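Local coordinates for protein branched-chain amino acid aminotransferase (PDB 6THQ) that probably transfers the amino group of leucine, isoleucine and valine to 2-oxoglutarate, using pyridoxal 5'-phosphate as cofactor, at residues Gly45-Trp50 with Asp101-Pro106; Phe133-Lys138 with Ala261-Pro266; Glu200-Val205 with Ala255-Thr260. All coordinates share one frame; numbering follows the deposited sequence.

Contact 1 of 3, residues Gly45-Trp50 with Asp101-Pro106. With PY5 (2-[O-phosphonopyridoxyl]-amino-pentanoic acid), chain E.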
loop_
_atom_site.group_PDB
_atom_site.type_symbol
_atom_site.label_atom_id
_atom_site.label_comp_id
_atom_site.label_asym_id
_atom_site.label_seq_id
_atom_site.Cartn_x
_atom_site.Cartn_y
_atom_site.Cartn_z
ATOM N N GLY A 45 -9.977 6.654 -11.388
ATOM C CA GLY A 45 -10.480 8.002 -11.213
ATOM C C GLY A 45 -11.100 8.370 -12.568
ATOM O O GLY A 45 -10.403 8.370 -13.570
ATOM N N ILE A 46 -12.420 8.653 -12.600
ATOM C CA ILE A 46 -13.130 8.937 -13.834
ATOM C C ILE A 46 -14.001 10.139 -13.619
ATOM O O ILE A 46 -14.685 10.251 -12.600
ATOM C CB ILE A 46 -13.987 7.771 -14.312
ATOM C CG1 ILE A 46 -13.227 6.466 -14.252
ATOM C CG2 ILE A 46 -14.347 8.029 -15.779
ATOM C CD1 ILE A 46 -14.021 5.208 -14.601
ATOM N N ARG A 47 -13.921 11.104 -14.521
ATOM C CA ARG A 47 -14.776 12.267 -14.356
ATOM C C ARG A 47 -16.001 12.183 -15.280
ATOM O O ARG A 47 -15.955 11.555 -16.346
ATOM C CB ARG A 47 -14.002 13.540 -14.618
ATOM C CG ARG A 47 -13.508 14.216 -13.342
ATOM C CD ARG A 47 -13.029 15.576 -13.730
ATOM N NE ARG A 47 -12.357 16.279 -12.680
ATOM C CZ ARG A 47 -12.915 17.257 -11.985
ATOM N NH1 ARG A 47 -14.142 17.619 -12.231
ATOM N NH2 ARG A 47 -12.239 17.885 -11.036
ATOM N N ALA A 48 -17.106 12.797 -14.854
ATOM C CA ALA A 48 -18.264 12.981 -15.749
ATOM C C ALA A 48 -18.514 14.463 -15.721
ATOM O O ALA A 48 -18.457 15.062 -14.647
ATOM C CB ALA A 48 -19.490 12.164 -15.291
ATOM N N TYR A 49 -18.727 15.057 -16.892
ATOM C CA TYR A 49 -18.971 16.520 -16.938
ATOM C C TYR A 49 -20.404 16.873 -17.434
ATOM O O TYR A 49 -20.948 16.256 -18.388
ATOM C CB TYR A 49 -17.951 17.177 -17.822
ATOM C CG TYR A 49 -16.595 17.232 -17.267
ATOM C CD1 TYR A 49 -15.703 16.152 -17.436
ATOM C CD2 TYR A 49 -16.118 18.400 -16.655
ATOM C CE1 TYR A 49 -14.382 16.224 -16.943
ATOM C CE2 TYR A 49 -14.795 18.474 -16.169
ATOM C CZ TYR A 49 -13.953 17.369 -16.342
ATOM O OH TYR A 49 -12.656 17.441 -15.940
ATOM N N TRP A 50 -21.012 17.829 -16.739
ATOM C CA TRP A 50 -22.354 18.317 -17.067
ATOM C C TRP A 50 -22.161 19.477 -18.038
ATOM O O TRP A 50 -21.536 20.467 -17.651
ATOM C CB TRP A 50 -23.031 18.867 -15.794
ATOM C CG TRP A 50 -24.426 19.458 -16.067
ATOM C CD1 TRP A 50 -24.831 20.767 -15.892
ATOM C CD2 TRP A 50 -25.583 18.742 -16.578
ATOM N NE1 TRP A 50 -26.167 20.898 -16.254
ATOM C CE2 TRP A 50 -26.650 19.680 -16.671
ATOM C CE3 TRP A 50 -25.815 17.402 -16.957
ATOM C CZ2 TRP A 50 -27.928 19.324 -17.152
ATOM C CZ3 TRP A 50 -27.082 17.032 -17.421
ATOM C CH2 TRP A 50 -28.135 17.991 -17.510
ATOM N N ASP A 101 -21.194 17.823 -12.334
ATOM C CA ASP A 101 -19.820 17.303 -12.392
ATOM C C ASP A 101 -19.568 16.249 -11.283
ATOM O O ASP A 101 -19.842 16.476 -10.106
ATOM C CB ASP A 101 -18.834 18.458 -12.261
ATOM C CG ASP A 101 -18.745 19.310 -13.493
ATOM O OD1 ASP A 101 -19.426 19.006 -14.515
ATOM O OD2 ASP A 101 -17.915 20.273 -13.409
ATOM N N LEU A 102 -19.084 15.092 -11.713
ATOM C CA LEU A 102 -18.793 13.960 -10.847
ATOM C C LEU A 102 -17.311 13.541 -10.929
ATOM O O LEU A 102 -16.707 13.627 -12.008
ATOM C CB LEU A 102 -19.655 12.736 -11.224
ATOM C CG LEU A 102 -21.177 12.912 -11.262
ATOM C CD1 LEU A 102 -21.855 11.582 -11.619
ATOM C CD2 LEU A 102 -21.651 13.479 -9.921
ATOM N N TYR A 103 -16.764 13.074 -9.789
ATOM C CA TYR A 103 -15.633 12.190 -9.757
ATOM C C TYR A 103 -16.080 10.791 -9.425
ATOM O O TYR A 103 -16.785 10.588 -8.480
ATOM C CB TYR A 103 -14.579 12.715 -8.793
ATOM C CG TYR A 103 -13.297 11.904 -8.754
ATOM C CD1 TYR A 103 -13.202 10.742 -7.963
ATOM C CD2 TYR A 103 -12.185 12.270 -9.522
ATOM C CE1 TYR A 103 -12.003 9.981 -7.935
ATOM C CE2 TYR A 103 -10.982 11.542 -9.486
ATOM C CZ TYR A 103 -10.894 10.395 -8.695
ATOM O OH TYR A 103 -9.729 9.680 -8.657
ATOM N N ILE A 104 -15.689 9.819 -10.228
ATOM C CA ILE A 104 -16.116 8.432 -10.056
ATOM C C ILE A 104 -14.925 7.591 -9.592
ATOM O O ILE A 104 -13.879 7.598 -10.212
ATOM C CB ILE A 104 -16.740 7.903 -11.369
ATOM C CG1 ILE A 104 -18.017 8.729 -11.648
ATOM C CG2 ILE A 104 -17.133 6.432 -11.321
ATOM C CD1 ILE A 104 -18.298 8.908 -13.133
ATOM N N ARG A 105 -15.109 6.878 -8.483
ATOM C CA ARG A 105 -14.146 5.949 -7.941
ATOM C C ARG A 105 -14.538 4.480 -8.045
ATOM O O ARG A 105 -15.248 3.980 -7.194
ATOM C CB ARG A 105 -13.870 6.304 -6.466
ATOM C CG ARG A 105 -12.869 5.376 -5.725
ATOM C CD ARG A 105 -11.487 5.168 -6.434
ATOM N NE ARG A 105 -10.738 6.413 -6.687
ATOM C CZ ARG A 105 -10.052 7.102 -5.761
ATOM N NH1 ARG A 105 -10.010 6.702 -4.475
ATOM N NH2 ARG A 105 -9.389 8.214 -6.116
ATOM N N PRO A 106 -14.049 3.762 -9.067
ATOM C CA PRO A 106 -14.090 2.287 -8.974
ATOM C C PRO A 106 -12.917 1.791 -8.091
ATOM O O PRO A 106 -11.836 2.343 -8.179
ATOM C CB PRO A 106 -13.853 1.824 -10.394
ATOM C CG PRO A 106 -13.935 3.068 -11.245
ATOM C CD PRO A 106 -13.562 4.225 -10.358
HETATM N N1 PY5 E . -0.038 10.291 -11.360
HETATM C C2 PY5 E . -0.612 9.959 -10.173
HETATM C C2A PY5 E . 0.271 9.607 -9.005
HETATM C C3 PY5 E . -2.107 10.049 -10.034
HETATM O O3 PY5 E . -2.752 9.780 -8.851
HETATM C C4 PY5 E . -2.895 10.456 -11.250
HETATM C C4A PY5 E . -4.416 10.584 -11.222
HETATM C C5 PY5 E . -2.122 10.748 -12.485
HETATM C C6 PY5 E . -0.735 10.633 -12.457
HETATM C C5A PY5 E . -2.871 11.155 -13.751
HETATM O O4P PY5 E . -3.764 10.093 -14.117
HETATM P P PY5 E . -5.066 10.283 -15.048
HETATM O O1P PY5 E . -6.141 10.731 -14.092
HETATM O O2P PY5 E . -4.714 11.416 -15.967
HETATM O O3P PY5 E . -5.241 8.910 -15.682
HETATM N N PY5 E . -4.830 9.684 -10.176
HETATM C CA PY5 E . -5.745 10.191 -9.183
HETATM C C PY5 E . -6.855 10.779 -10.040
HETATM O O PY5 E . -7.713 9.902 -10.104
HETATM C CB PY5 E . -5.072 10.972 -8.017
HETATM C CG PY5 E . -5.421 10.344 -6.661
HETATM C CD PY5 E . -6.679 11.047 -6.145
HETATM O OXT PY5 E . -6.916 11.893 -10.659
#

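Contact 2 of 3, residues Phe133-Lys138 with Ala261-Pro266. With PY5 (2-[O-phosphonopyridoxyl]-amino-pentanoic acid), chain E.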
loop_
_atom_site.group_PDB
_atom_site.type_symbol
_atom_site.label_atom_id
_atom_site.label_comp_id
_atom_site.label_asym_id
_atom_site.label_seq_id
_atom_site.Cartn_x
_atom_site.Cartn_y
_atom_site.Cartn_z
ATOM N N PHE A 133 -18.152 16.741 -7.554
ATOM C CA PHE A 133 -16.764 17.157 -7.462
ATOM C C PHE A 133 -16.535 18.372 -8.323
ATOM O O PHE A 133 -16.854 18.349 -9.503
ATOM C CB PHE A 133 -15.880 15.967 -7.941
ATOM C CG PHE A 133 -14.493 15.983 -7.397
ATOM C CD1 PHE A 133 -14.223 15.489 -6.111
ATOM C CD2 PHE A 133 -13.451 16.498 -8.146
ATOM C CE1 PHE A 133 -12.930 15.510 -5.592
ATOM C CE2 PHE A 133 -12.166 16.520 -7.635
ATOM C CZ PHE A 133 -11.891 16.028 -6.370
ATOM N N GLY A 134 -15.969 19.431 -7.770
ATOM C CA GLY A 134 -15.618 20.608 -8.588
ATOM C C GLY A 134 -14.107 20.575 -8.904
ATOM O O GLY A 134 -13.597 19.529 -9.330
ATOM N N LYS A 135 -13.390 21.683 -8.676
ATOM C CA LYS A 135 -11.948 21.783 -8.940
ATOM C C LYS A 135 -11.069 21.181 -7.811
ATOM O O LYS A 135 -11.369 21.365 -6.643
ATOM C CB LYS A 135 -11.532 23.260 -9.187
ATOM C CG LYS A 135 -12.388 24.022 -10.207
ATOM C CD LYS A 135 -11.951 23.766 -11.657
ATOM C CE LYS A 135 -13.060 23.908 -12.726
ATOM N NZ LYS A 135 -13.575 22.563 -13.190
ATOM N N TYR A 136 -9.971 20.489 -8.168
ATOM C CA TYR A 136 -8.997 19.918 -7.198
ATOM C C TYR A 136 -7.822 20.830 -6.880
ATOM O O TYR A 136 -7.310 20.815 -5.758
ATOM C CB TYR A 136 -8.433 18.627 -7.754
ATOM C CG TYR A 136 -7.564 17.785 -6.821
ATOM C CD1 TYR A 136 -8.089 17.236 -5.637
ATOM C CD2 TYR A 136 -6.264 17.449 -7.170
ATOM C CE1 TYR A 136 -7.324 16.417 -4.811
ATOM C CE2 TYR A 136 -5.500 16.594 -6.359
ATOM C CZ TYR A 136 -6.020 16.093 -5.168
ATOM O OH TYR A 136 -5.282 15.233 -4.340
ATOM N N LEU A 137 -7.373 21.600 -7.864
ATOM C CA LEU A 137 -6.216 22.501 -7.706
ATOM C C LEU A 137 -6.688 23.866 -8.206
ATOM O O LEU A 137 -7.614 23.919 -9.035
ATOM C CB LEU A 137 -5.038 21.992 -8.547
ATOM C CG LEU A 137 -4.397 20.603 -8.275
ATOM C CD1 LEU A 137 -3.220 20.347 -9.201
ATOM C CD2 LEU A 137 -3.954 20.402 -6.819
ATOM N N LYS A 138 -6.093 24.959 -7.699
ATOM C CA LYS A 138 -6.465 26.311 -8.102
ATOM C C LYS A 138 -6.305 26.485 -9.614
ATOM O O LYS A 138 -5.181 26.400 -10.158
ATOM C CB LYS A 138 -5.589 27.369 -7.416
ATOM C CG LYS A 138 -5.608 27.395 -5.920
ATOM C CD LYS A 138 -4.668 28.465 -5.422
ATOM C CE LYS A 138 -5.009 28.819 -3.987
ATOM N NZ LYS A 138 -4.318 27.916 -3.053
ATOM N N ALA A 261 -8.665 14.245 -11.790
ATOM C CA ALA A 261 -9.100 15.204 -10.782
ATOM C C ALA A 261 -8.516 16.566 -11.060
ATOM O O ALA A 261 -9.233 17.577 -10.958
ATOM C CB ALA A 261 -8.639 14.753 -9.385
ATOM N N ALA A 262 -7.207 16.603 -11.374
ATOM C CA ALA A 262 -6.495 17.843 -11.500
ATOM C C ALA A 262 -6.847 18.630 -12.761
ATOM O O ALA A 262 -6.529 19.838 -12.858
ATOM C CB ALA A 262 -5.010 17.565 -11.525
ATOM N N GLU A 263 -7.393 17.933 -13.746
ATOM C CA GLU A 263 -7.611 18.548 -15.079
ATOM C C GLU A 263 -6.300 19.064 -15.703
ATOM O O GLU A 263 -5.308 18.342 -15.720
ATOM C CB GLU A 263 -8.680 19.639 -14.972
ATOM C CG GLU A 263 -10.000 19.020 -14.494
ATOM C CD GLU A 263 -11.123 20.013 -14.300
ATOM O OE1 GLU A 263 -10.866 21.192 -13.914
ATOM O OE2 GLU A 263 -12.262 19.590 -14.531
ATOM N N ILE A 264 -6.284 20.301 -16.171
ATOM C CA ILE A 264 -5.040 20.926 -16.660
ATOM C C ILE A 264 -4.772 22.137 -15.818
ATOM O O ILE A 264 -5.476 23.069 -15.947
ATOM C CB ILE A 264 -5.123 21.366 -18.143
ATOM C CG1 ILE A 264 -5.841 20.314 -18.979
ATOM C CG2 ILE A 264 -3.767 21.687 -18.679
ATOM C CD1 ILE A 264 -5.047 19.080 -19.167
ATOM N N THR A 265 -3.760 22.096 -14.946
ATOM C CA THR A 265 -3.488 23.122 -13.984
ATOM C C THR A 265 -2.072 23.665 -14.122
ATOM O O THR A 265 -1.077 22.930 -14.016
ATOM C CB THR A 265 -3.642 22.543 -12.546
ATOM O OG1 THR A 265 -4.925 21.911 -12.391
ATOM C CG2 THR A 265 -3.469 23.664 -11.471
ATOM N N PRO A 266 -1.965 24.968 -14.296
ATOM C CA PRO A 266 -0.619 25.560 -14.375
ATOM C C PRO A 266 0.124 25.495 -13.050
ATOM O O PRO A 266 -0.473 25.498 -11.987
ATOM C CB PRO A 266 -0.882 27.050 -14.734
ATOM C CG PRO A 266 -2.380 27.243 -14.816
ATOM C CD PRO A 266 -3.066 25.924 -14.540
HETATM N N1 PY5 E . -0.038 10.291 -11.360
HETATM C C2 PY5 E . -0.612 9.959 -10.173
HETATM C C2A PY5 E . 0.271 9.607 -9.005
HETATM C C3 PY5 E . -2.107 10.049 -10.034
HETATM O O3 PY5 E . -2.752 9.780 -8.851
HETATM C C4 PY5 E . -2.895 10.456 -11.250
HETATM C C4A PY5 E . -4.416 10.584 -11.222
HETATM C C5 PY5 E . -2.122 10.748 -12.485
HETATM C C6 PY5 E . -0.735 10.633 -12.457
HETATM C C5A PY5 E . -2.871 11.155 -13.751
HETATM O O4P PY5 E . -3.764 10.093 -14.117
HETATM P P PY5 E . -5.066 10.283 -15.048
HETATM O O1P PY5 E . -6.141 10.731 -14.092
HETATM O O2P PY5 E . -4.714 11.416 -15.967
HETATM O O3P PY5 E . -5.241 8.910 -15.682
HETATM N N PY5 E . -4.830 9.684 -10.176
HETATM C CA PY5 E . -5.745 10.191 -9.183
HETATM C C PY5 E . -6.855 10.779 -10.040
HETATM O O PY5 E . -7.713 9.902 -10.104
HETATM C CB PY5 E . -5.072 10.972 -8.017
HETATM C CG PY5 E . -5.421 10.344 -6.661
HETATM C CD PY5 E . -6.679 11.047 -6.145
HETATM O OXT PY5 E . -6.916 11.893 -10.659
HETATM O O HOH W 1 -8.862 20.737 -10.870
#

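Contact 3 of 3, residues Glu200-Val205 with Ala255-Thr260. With PY5 (2-[O-phosphonopyridoxyl]-amino-pentanoic acid), chain E; PLP (pyridoxal-5'-phosphate), chain D.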
loop_
_atom_site.group_PDB
_atom_site.type_symbol
_atom_site.label_atom_id
_atom_site.label_comp_id
_atom_site.label_asym_id
_atom_site.label_seq_id
_atom_site.Cartn_x
_atom_site.Cartn_y
_atom_site.Cartn_z
ATOM N N GLU A 200 -0.749 13.549 -10.232
ATOM C CA GLU A 200 -0.802 14.223 -11.498
ATOM C C GLU A 200 0.404 13.791 -12.333
ATOM O O GLU A 200 1.453 13.499 -11.780
ATOM C CB GLU A 200 -0.625 15.714 -11.291
ATOM C CG GLU A 200 -1.670 16.415 -10.473
ATOM C CD GLU A 200 -1.371 16.367 -8.985
ATOM O OE1 GLU A 200 -0.317 15.808 -8.547
ATOM O OE2 GLU A 200 -2.218 16.861 -8.225
ATOM N N ASN A 201 0.283 13.827 -13.658
ATOM C CA ASN A 201 1.440 13.768 -14.510
ATOM C C ASN A 201 1.906 15.155 -14.730
ATOM O O ASN A 201 1.193 16.139 -14.421
ATOM C CB ASN A 201 1.058 13.103 -15.818
ATOM C CG ASN A 201 0.919 11.595 -15.674
ATOM O OD1 ASN A 201 -0.148 11.061 -15.891
ATOM N ND2 ASN A 201 1.995 10.918 -15.319
ATOM N N ILE A 202 3.135 15.309 -15.187
ATOM C CA ILE A 202 3.633 16.680 -15.293
ATOM C C ILE A 202 4.132 17.007 -16.715
ATOM O O ILE A 202 4.669 16.142 -17.382
ATOM C CB ILE A 202 4.680 16.958 -14.208
ATOM C CG1 ILE A 202 4.971 18.423 -14.205
ATOM C CG2 ILE A 202 5.966 16.199 -14.485
ATOM C CD1 ILE A 202 6.246 18.774 -13.554
ATOM N N PHE A 203 3.906 18.247 -17.174
ATOM C CA PHE A 203 4.432 18.729 -18.439
ATOM C C PHE A 203 5.224 19.999 -18.249
ATOM O O PHE A 203 4.901 20.836 -17.377
ATOM C CB PHE A 203 3.311 19.071 -19.401
ATOM C CG PHE A 203 2.723 17.894 -20.089
ATOM C CD1 PHE A 203 1.771 17.105 -19.448
ATOM C CD2 PHE A 203 3.048 17.603 -21.431
ATOM C CE1 PHE A 203 1.170 16.026 -20.067
ATOM C CE2 PHE A 203 2.459 16.519 -22.079
ATOM C CZ PHE A 203 1.522 15.718 -21.391
ATOM N N ILE A 204 6.261 20.173 -19.048
ATOM C CA ILE A 204 6.876 21.484 -19.089
ATOM C C ILE A 204 6.981 21.891 -20.564
ATOM O O ILE A 204 6.872 21.050 -21.486
ATOM C CB ILE A 204 8.291 21.512 -18.485
ATOM C CG1 ILE A 204 9.263 20.733 -19.349
ATOM C CG2 ILE A 204 8.302 21.088 -16.996
ATOM C CD1 ILE A 204 10.686 20.880 -18.850
ATOM N N VAL A 205 7.210 23.186 -20.776
ATOM C CA VAL A 205 7.471 23.732 -22.099
ATOM C C VAL A 205 8.817 24.425 -22.048
ATOM O O VAL A 205 9.061 25.284 -21.203
ATOM C CB VAL A 205 6.419 24.728 -22.524
ATOM C CG1 VAL A 205 6.831 25.383 -23.855
ATOM C CG2 VAL A 205 5.094 24.022 -22.681
ATOM N N ALA A 255 5.045 25.319 -17.003
ATOM C CA ALA A 255 4.890 23.952 -16.533
ATOM C C ALA A 255 3.444 23.725 -16.059
ATOM O O ALA A 255 2.792 24.652 -15.622
ATOM C CB ALA A 255 5.874 23.722 -15.397
ATOM N N PHE A 256 2.943 22.503 -16.137
ATOM C CA PHE A 256 1.605 22.299 -15.660
ATOM C C PHE A 256 1.389 20.846 -15.281
ATOM O O PHE A 256 2.127 19.962 -15.751
ATOM C CB PHE A 256 0.567 22.755 -16.687
ATOM C CG PHE A 256 0.666 22.103 -18.067
ATOM C CD1 PHE A 256 1.473 22.662 -19.060
ATOM C CD2 PHE A 256 -0.133 20.999 -18.418
ATOM C CE1 PHE A 256 1.538 22.108 -20.330
ATOM C CE2 PHE A 256 -0.108 20.446 -19.686
ATOM C CZ PHE A 256 0.739 20.985 -20.652
ATOM N N PHE A 257 0.399 20.616 -14.420
ATOM C CA PHE A 257 0.033 19.293 -14.006
ATOM C C PHE A 257 -1.193 18.882 -14.772
ATOM O O PHE A 257 -1.975 19.751 -15.161
ATOM C CB PHE A 257 -0.426 19.342 -12.563
ATOM C CG PHE A 257 0.656 19.417 -11.548
ATOM C CD1 PHE A 257 1.581 18.397 -11.406
ATOM C CD2 PHE A 257 0.678 20.462 -10.640
ATOM C CE1 PHE A 257 2.544 18.449 -10.413
ATOM C CE2 PHE A 257 1.625 20.509 -9.635
ATOM C CZ PHE A 257 2.581 19.488 -9.541
ATOM N N VAL A 258 -1.384 17.575 -14.967
ATOM C CA VAL A 258 -2.571 17.043 -15.600
ATOM C C VAL A 258 -3.010 15.784 -14.886
ATOM O O VAL A 258 -2.193 15.040 -14.321
ATOM C CB VAL A 258 -2.368 16.702 -17.118
ATOM C CG1 VAL A 258 -1.725 17.861 -17.868
ATOM C CG2 VAL A 258 -1.550 15.403 -17.284
ATOM N N GLY A 259 -4.309 15.541 -14.906
ATOM C CA GLY A 259 -4.861 14.366 -14.263
ATOM C C GLY A 259 -6.368 14.427 -14.256
ATOM O O GLY A 259 -6.923 15.495 -14.489
ATOM N N THR A 260 -7.020 13.289 -14.006
ATOM C CA THR A 260 -8.442 13.276 -14.007
ATOM C C THR A 260 -9.034 14.335 -13.051
ATOM O O THR A 260 -9.809 15.237 -13.454
ATOM C CB THR A 260 -8.991 11.894 -13.768
ATOM O OG1 THR A 260 -8.539 11.070 -14.851
ATOM C CG2 THR A 260 -10.546 11.945 -13.801
HETATM N N1 PY5 E . -0.038 10.291 -11.360
HETATM C C2 PY5 E . -0.612 9.959 -10.173
HETATM C C2A PY5 E . 0.271 9.607 -9.005
HETATM C C3 PY5 E . -2.107 10.049 -10.034
HETATM O O3 PY5 E . -2.752 9.780 -8.851
HETATM C C4 PY5 E . -2.895 10.456 -11.250
HETATM C C4A PY5 E . -4.416 10.584 -11.222
HETATM C C5 PY5 E . -2.122 10.748 -12.485
HETATM C C6 PY5 E . -0.735 10.633 -12.457
HETATM C C5A PY5 E . -2.871 11.155 -13.751
HETATM O O4P PY5 E . -3.764 10.093 -14.117
HETATM P P PY5 E . -5.066 10.283 -15.048
HETATM O O1P PY5 E . -6.141 10.731 -14.092
HETATM O O2P PY5 E . -4.714 11.416 -15.967
HETATM O O3P PY5 E . -5.241 8.910 -15.682
HETATM N N PY5 E . -4.830 9.684 -10.176
HETATM C CA PY5 E . -5.745 10.191 -9.183
HETATM C C PY5 E . -6.855 10.779 -10.040
HETATM O O PY5 E . -7.713 9.902 -10.104
HETATM C CB PY5 E . -5.072 10.972 -8.017
HETATM C CG PY5 E . -5.421 10.344 -6.661
HETATM C CD PY5 E . -6.679 11.047 -6.145
HETATM O OXT PY5 E . -6.916 11.893 -10.659
HETATM N N1 PLP D . -0.584 9.881 -11.327
HETATM C C2 PLP D . -1.129 9.236 -10.274
HETATM C C2A PLP D . -0.182 8.839 -9.192
HETATM C C3 PLP D . -2.610 9.027 -10.197
HETATM O O3 PLP D . -3.248 8.408 -9.154
HETATM C C4 PLP D . -3.431 9.514 -11.346
HETATM C C4A PLP D . -4.939 9.304 -11.345
HETATM C C5 PLP D . -2.675 10.188 -12.444
HETATM C C6 PLP D . -1.291 10.335 -12.362
HETATM C C5A PLP D . -3.367 10.754 -13.664
HETATM O O4P PLP D . -3.902 9.706 -14.439
HETATM P P PLP D . -5.262 10.015 -15.218
HETATM O O1P PLP D . -6.150 10.478 -14.089
HETATM O O2P PLP D . -4.925 11.118 -16.177
HETATM O O3P PLP D . -5.568 8.678 -15.845
#

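Contact 1 of 3, residues Gly45-Trp50 with Asp101-Pro106
Ile46 pairs with Ile104 and Ala48 with Leu102 as hydrogen-bonded pairs of an antiparallel ladder, whose two short strands run at 150° to each other with axes 4.6 Å apart. Arg47 and Tyr103 form the non-hydrogen-bonded pair between them. A side chain extends the ladder. The N-H of Trp50 points at Asp101 OD1, 3.0 Å away and almost straight at 174°. The carboxylate can reach it because Asp101 CG lies beside its own backbone N (chi1 -74°).

On one face, Ile46 CB meets Ile104 CB at 4.0 Å. Ala48 CB touches both Leu102 CB and Ile104 CD1, each at 4.1 Å. Ile46 CD1 touches Pro106 CG, the two side chains crossing at about a right angle. The strand side chains on this face are apolar.

The other face carries Arg47 and Tyr103 and looks to the active site. The Tyr103 ring has Ile46 N over one face and atom O of the bound PY5 at its edge, and its OH comes to 3.1 Å from Gly45 CA. Arg105 NH2 donates to this OH at 3.0 Å, in the guanidinium plane. The OH in turn donates to carboxylate atom O of PY5, a bond so short that its exact length is doubtful. The extended Arg47 chain reaches loop carbonyls, NE at Thr260 O and NH2 at both Gly134 O and Ala261 O. Asn37 and Tyr38 of the second subunit also bind the Arg105 guanidinium.

Strand 55-58 flanks strand 42-50, and strand 124-132 flanks strand 102-110. Helix 60-74 packs on the Ile46 face through Leu60, His63 and Met64.

Contact 2 of 3, residues Phe133-Lys138 with Ala261-Pro266
Tyr136 and Leu137, on the loop between the two domains of this fold-type IV enzyme, lie against Ala261 and Ala262 of a turn at the active site and Thr265 of the strand that follows. Neither segment pairs as a strand with the other, so a few polar links and small apolar touches join them.

A water bridges the two backbones. It accepts from Tyr136 N at 2.9 Å and donates to Ala261 O at 3.2 Å. It also makes a weak bond to Ala262 O. Each of these carbonyls has a second donor. Arg47 NH2 serves Ala261 O. Thr265 OG1 donates to Ala262 O at 2.7 Å, in the carbonyl plane, and so ties the strand to the turn. The N-H of Ala261 faces the other way. It bonds carboxylate atom OXT of the bound PY5 at 3.1 Å, nearly straight at 172°. Such a backbone donor to the substrate carboxylate is known from other branched-chain aminotransferases.

On the outer side Lys135 and Glu263 form a salt bridge. Lys135 NZ donates to Glu263 OE1 at 3.1 Å, using the syn lone pair of that oxygen. Bends at chi2 and chi4 bring NZ back to the carboxylate, and the lysine crosses the extended glutamate at about a right angle. The other oxygen, OE2, is hydrogen-bonded to Tyr49 OH, so both carboxylate oxygens have partners.

The apolar touches are small. Ala261 CB lies over one face of the Tyr136 ring, toward its rim. Leu137 CD1 meets Ala262 CB at 4.0 Å, and Leu137 CB rests 3.7 Å from the methyl CG2 of Thr265.

Contact 3 of 3, residues Glu200-Val205 with Ala255-Thr260
Phe203 and Phe256 make the tight part of this antiparallel pairing. They are a hydrogen-bonded pair, and Phe203 N reaches Phe256 O at 2.9 Å. Phe256 CG lies between its backbone N and carbonyl carbon (chi1 57°), which turns the ring across to the neighbouring strand. Phe203 CB then sits over the ring face, 3.6 Å from its centroid, in a CH-pi contact. The two ring planes are 2° apart but slid, with centroids 5.1 Å apart, so they barely overlap. Val258 CG1 fills in beside Phe203 CD1 at 3.9 Å.

The opposite face of the sheet is looser, though also buried. Ile202 CG1 stays 4.4 Å from Phe257 CD1. Ile204 CG2 meets Ala255 CB at 3.9 Å in a single small contact. The exception is Glu200, whose CB lies 3.5 Å from Phe257 CD1. Its carboxylate lies above that ring's rim.

Beyond Gly259 the chain leaves the pairing, and Thr260 meets the cofactor phosphate. Thr260 N donates to O1P of PY5 at 2.7 Å, and to O1P of PLP where that occupies the same site instead. Thr224, from helix 223-234, also binds it. This is the phosphate-binding site of a fold-type IV pyridoxal-phosphate enzyme.

Along the chain contact 1 closes first. Contact 2 then opens, with contact 3 nested inside its loop. Contact 1 lies in the seven-stranded antiparallel sheet of the small domain. Contact 3 lies in the mixed sheet of the large domain. The centres of contacts 1 and 3 are about 19 Å apart. Contact 2 stands between them, its centre about 13 Å from that of contact 1 and 11 Å from that of contact 3. Its loop leaves strand 124-132 of the first sheet and leads to strand 142-146 of the second. Strands 254-259 and 265-270 are neighbours, joining contacts 2 and 3. All three touch PY5, so the active site lies where the domains meet.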